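Local coordinates for endonuclease 8-like L720 (Acanthamoeba polyphaga mimivirus, PDB 4MB7), which is an endonuclease VIII-like protein with a helix-two-turn-helix (H2TH) domain and a C-terminal zinc-binding region, at residues A[189-194]-A[238-243]. Residues are numbered along the deposited sequence; the frame is centred on the assembly and turned at random.
Sequences LYDCKI and ILRIYR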
ATOM      1  N   LEU A 189     -16.918  -3.523   4.256  1.00 25.29           N
ATOM      2  CA  LEU A 189     -18.258  -2.948   4.232  1.00 26.82           C
ATOM      3  C   LEU A 189     -19.338  -4.024   4.267  1.00 32.63           C
ATOM      4  O   LEU A 189     -20.375  -3.847   4.908  1.00 30.28           O
ATOM      5  CB  LEU A 189     -18.436  -2.032   3.020  1.00 28.76           C
ATOM      6  CG  LEU A 189     -17.801  -0.647   3.163  1.00 28.04           C
ATOM      7  CD1 LEU A 189     -17.880   0.128   1.858  1.00 30.12           C
ATOM      8  CD2 LEU A 189     -18.458   0.133   4.294  1.00 28.72           C
ATOM      9  N   TYR A 190     -19.096  -5.142   3.587  1.00 25.30           N
ATOM     10  CA  TYR A 190     -20.034  -6.255   3.640  1.00 33.23           C
ATOM     11  C   TYR A 190     -20.022  -6.918   5.012  1.00 29.64           C
ATOM     12  O   TYR A 190     -21.066  -7.300   5.536  1.00 29.26           O
ATOM     13  CB  TYR A 190     -19.741  -7.303   2.566  1.00 29.50           C
ATOM     14  CG  TYR A 190     -20.626  -8.517   2.721  1.00 33.00           C
ATOM     15  CD1 TYR A 190     -21.962  -8.473   2.345  1.00 30.69           C
ATOM     16  CD2 TYR A 190     -20.139  -9.695   3.276  1.00 36.24           C
ATOM     17  CE1 TYR A 190     -22.785  -9.567   2.501  1.00 48.15           C
ATOM     18  CE2 TYR A 190     -20.959 -10.800   3.435  1.00 40.52           C
ATOM     19  CZ  TYR A 190     -22.282 -10.727   3.045  1.00 42.76           C
ATOM     20  OH  TYR A 190     -23.110 -11.816   3.195  1.00 45.09           O
ATOM     21  N   ASP A 191     -18.829  -7.057   5.579  1.00 27.09           N
ATOM     22  CA  ASP A 191     -18.654  -7.683   6.885  1.00 27.84           C
ATOM     23  C   ASP A 191     -19.407  -6.908   7.969  1.00 27.30           C
ATOM     24  O   ASP A 191     -19.856  -7.486   8.960  1.00 32.35           O
ATOM     25  CB  ASP A 191     -17.164  -7.758   7.225  1.00 23.80           C
ATOM     26  CG  ASP A 191     -16.867  -8.710   8.367  1.00 28.02           C
ATOM     27  OD1 ASP A 191     -17.655  -9.653   8.582  1.00 32.83           O
ATOM     28  OD2 ASP A 191     -15.831  -8.522   9.040  1.00 28.38           O
ATOM     29  N   CYS A 192     -19.547  -5.603   7.767  1.00 26.16           N
ATOM     30  CA  CYS A 192     -20.201  -4.739   8.742  1.00 32.63           C
ATOM     31  C   CYS A 192     -21.604  -4.322   8.306  1.00 27.56           C
ATOM     32  O   CYS A 192     -22.227  -3.480   8.949  1.00 27.64           O
ATOM     33  CB  CYS A 192     -19.351  -3.495   9.004  1.00 23.99           C
ATOM     34  SG  CYS A 192     -17.681  -3.855   9.594  1.00 29.36           S
ATOM     35  N   LYS A 193     -22.085  -4.911   7.214  1.00 24.71           N
ATOM     36  CA  LYS A 193     -23.432  -4.651   6.705  1.00 29.86           C
ATOM     37  C   LYS A 193     -23.693  -3.167   6.462  1.00 27.17           C
ATOM     38  O   LYS A 193     -24.767  -2.655   6.774  1.00 29.70           O
ATOM     39  CB  LYS A 193     -24.486  -5.233   7.655  1.00 33.30           C
ATOM     40  CG  LYS A 193     -24.501  -6.753   7.693  1.00 28.35           C
ATOM     41  CD  LYS A 193     -25.295  -7.281   8.881  1.00 28.92           C
ATOM     42  CE  LYS A 193     -26.728  -6.777   8.865  1.00 29.35           C
ATOM     43  NZ  LYS A 193     -27.476  -7.209   7.650  1.00 30.96           N
ATOM     44  N   ILE A 194     -22.701  -2.480   5.908  1.00 28.76           N
ATOM     45  CA  ILE A 194     -22.823  -1.055   5.625  1.00 28.96           C
ATOM     46  C   ILE A 194     -22.866  -0.804   4.121  1.00 44.37           C
ATOM     47  O   ILE A 194     -22.023  -1.303   3.375  1.00 30.83           O
ATOM     48  CB  ILE A 194     -21.654  -0.259   6.239  1.00 34.64           C
ATOM     49  CG1 ILE A 194     -21.636  -0.429   7.759  1.00 31.37           C
ATOM     50  CG2 ILE A 194     -21.749   1.215   5.864  1.00 27.76           C
ATOM     51  CD1 ILE A 194     -20.529   0.338   8.444  1.00 38.36           C
ATOM     52  N   ILE A 238     -11.114 -16.632   1.611  1.00 37.04           N
ATOM     53  CA  ILE A 238     -11.485 -15.679   2.655  1.00 37.76           C
ATOM     54  C   ILE A 238     -12.348 -14.540   2.119  1.00 35.48           C
ATOM     55  O   ILE A 238     -12.974 -13.815   2.891  1.00 35.89           O
ATOM     56  CB  ILE A 238     -10.249 -15.063   3.342  1.00 44.16           C
ATOM     57  CG1 ILE A 238      -9.462 -14.205   2.354  1.00 52.15           C
ATOM     58  CG2 ILE A 238      -9.369 -16.144   3.955  1.00 40.87           C
ATOM     59  CD1 ILE A 238      -8.966 -12.913   2.951  1.00 81.18           C
ATOM     60  N   LEU A 239     -12.375 -14.380   0.799  1.00 34.50           N
ATOM     61  CA  LEU A 239     -13.177 -13.328   0.175  1.00 43.22           C
ATOM     62  C   LEU A 239     -14.654 -13.710   0.165  1.00 56.38           C
ATOM     63  O   LEU A 239     -15.005 -14.844  -0.154  1.00 45.63           O
ATOM     64  CB  LEU A 239     -12.691 -13.050  -1.248  1.00 36.80           C
ATOM     65  CG  LEU A 239     -11.235 -12.602  -1.388  1.00 37.66           C
ATOM     66  CD1 LEU A 239     -10.896 -12.328  -2.846  1.00 53.22           C
ATOM     67  CD2 LEU A 239     -10.962 -11.374  -0.530  1.00 30.62           C
ATOM     68  N   ARG A 240     -15.516 -12.758   0.511  1.00 42.02           N
ATOM     69  CA  ARG A 240     -16.939 -13.043   0.667  1.00 41.87           C
ATOM     70  C   ARG A 240     -17.833 -12.253  -0.288  1.00 46.89           C
ATOM     71  O   ARG A 240     -18.957 -12.667  -0.570  1.00 50.72           O
ATOM     72  CB  ARG A 240     -17.375 -12.798   2.118  1.00 36.52           C
ATOM     73  CG  ARG A 240     -16.761 -13.764   3.122  1.00 35.10           C
ATOM     74  CD  ARG A 240     -16.820 -13.208   4.539  1.00 35.97           C
ATOM     75  NE  ARG A 240     -18.188 -13.038   5.019  1.00 40.38           N
ATOM     76  CZ  ARG A 240     -18.516 -12.332   6.097  1.00 48.80           C
ATOM     77  NH1 ARG A 240     -17.574 -11.719   6.803  1.00 34.07           N
ATOM     78  NH2 ARG A 240     -19.786 -12.229   6.466  1.00 40.39           N
ATOM     79  N   ILE A 241     -17.344 -11.119  -0.782  1.00 33.77           N
ATOM     80  CA  ILE A 241     -18.173 -10.264  -1.628  1.00 35.65           C
ATOM     81  C   ILE A 241     -17.450  -9.779  -2.888  1.00 39.37           C
ATOM     82  O   ILE A 241     -18.087  -9.324  -3.838  1.00 38.20           O
ATOM     83  CB  ILE A 241     -18.721  -9.048  -0.843  1.00 36.27           C
ATOM     84  CG1 ILE A 241     -19.997  -8.508  -1.497  1.00 37.48           C
ATOM     85  CG2 ILE A 241     -17.662  -7.962  -0.712  1.00 30.76           C
ATOM     86  CD1 ILE A 241     -21.144  -9.498  -1.509  1.00 43.92           C
ATOM     87  N   TYR A 242     -16.124  -9.883  -2.902  1.00 42.33           N
ATOM     88  CA  TYR A 242     -15.346  -9.378  -4.032  1.00 38.84           C
ATOM     89  C   TYR A 242     -15.612 -10.164  -5.313  1.00 40.42           C
ATOM     90  O   TYR A 242     -15.333 -11.362  -5.386  1.00 42.45           O
ATOM     91  CB  TYR A 242     -13.849  -9.372  -3.716  1.00 33.74           C
ATOM     92  CG  TYR A 242     -13.009  -8.777  -4.825  1.00 36.61           C
ATOM     93  CD1 TYR A 242     -13.107  -7.430  -5.147  1.00 38.94           C
ATOM     94  CD2 TYR A 242     -12.120  -9.561  -5.548  1.00 34.12           C
ATOM     95  CE1 TYR A 242     -12.344  -6.880  -6.161  1.00 47.87           C
ATOM     96  CE2 TYR A 242     -11.350  -9.019  -6.563  1.00 51.25           C
ATOM     97  CZ  TYR A 242     -11.468  -7.678  -6.865  1.00 33.14           C
ATOM     98  OH  TYR A 242     -10.707  -7.131  -7.873  1.00 44.41           O
ATOM     99  N   ARG A 243     -16.196  -9.488  -6.289  1.00 36.76           N
ATOM    100  CA  ARG A 243     -16.485 -10.066  -7.595  1.00 43.41           C
ATOM    101  C   ARG A 243     -17.386 -11.283  -7.492  1.00 50.27           C
ATOM    102  O   ARG A 243     -17.300 -12.195  -8.288  1.00 50.66           O
ATOM    103  CB  ARG A 243     -15.192 -10.396  -8.336  1.00 39.73           C
ATOM    104  CG  ARG A 243     -14.556  -9.158  -8.936  1.00 46.60           C
ATOM    105  CD  ARG A 243     -13.210  -9.429  -9.577  1.00 56.71           C
ATOM    106  NE  ARG A 243     -12.692  -8.214 -10.188  1.00 47.58           N
ATOM    107  CZ  ARG A 243     -11.581  -8.154 -10.909  0.52 66.96           C
ATOM    108  NH1 ARG A 243     -10.860  -9.251 -11.113  0.81 43.74           N
ATOM    109  NH2 ARG A 243     -11.196  -6.998 -11.428  0.75 39.64           N
TER
HETATM  110  O   HOH W   1     -22.536 -13.184   5.731  1.00 38.01           O
HETATM  111  O   HOH W   2     -20.050 -10.585   9.191  1.00 33.20           O
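The aromatic ring of Y190 is overlapped on one face by I241, whose CD1 lies 4.1 Å above the ring plane, offset toward the rim. Nearer the backbone, I241 CG2 packs 3.9 Å from Y190 CB. With I241 CG1 roughly anti to the backbone N (chi1 -156°), the chain then bends at chi2 to put CD1 over the ring. A branched aliphatic residue suits this place because both of its arms find apolar surface.

Tyrosine serves three neighbours, giving a face to I241, its rim to R240 and its hydroxyl to a water. The ring and guanidinium planes stand 77° apart: Y190 CD2 sits over one guanidinium face, and Y190 CE2 comes within 3.6 Å of R240 NH2. Arginine is long enough to span from the loop to D191, and its bend at chi3 turns R240 NH1 to donate a bent hydrogen bond (149°) to D191 OD1 at 2.7 Å. This single-bonded salt bridge meets the carboxylate from above its plane. Two waters at the guanidinium edge extend it, one joining R240 NH2 to D191 OD1, the other joining NH2 to Y190 OH. D191 OD2 turns to K217 and S214 of helix 205-230, a setting that would favour the charged carboxylate.

E187 accepts hydrogen bonds from the backbone N atoms of R240, I241 and Y242, tying the loop to helix 182-191. That helix ends in a Schellman motif: K193, with positive phi, is C-prime, I194 N bonds to L189 O and K193 N to Y190 O. The Y190 side chain touches C271 and lies about 4 Å from the zinc ion bound by C247, H251, C268 and C271, linking H2TH helix to C-terminal zinc finger, the architecture of the Fpg/Nei family.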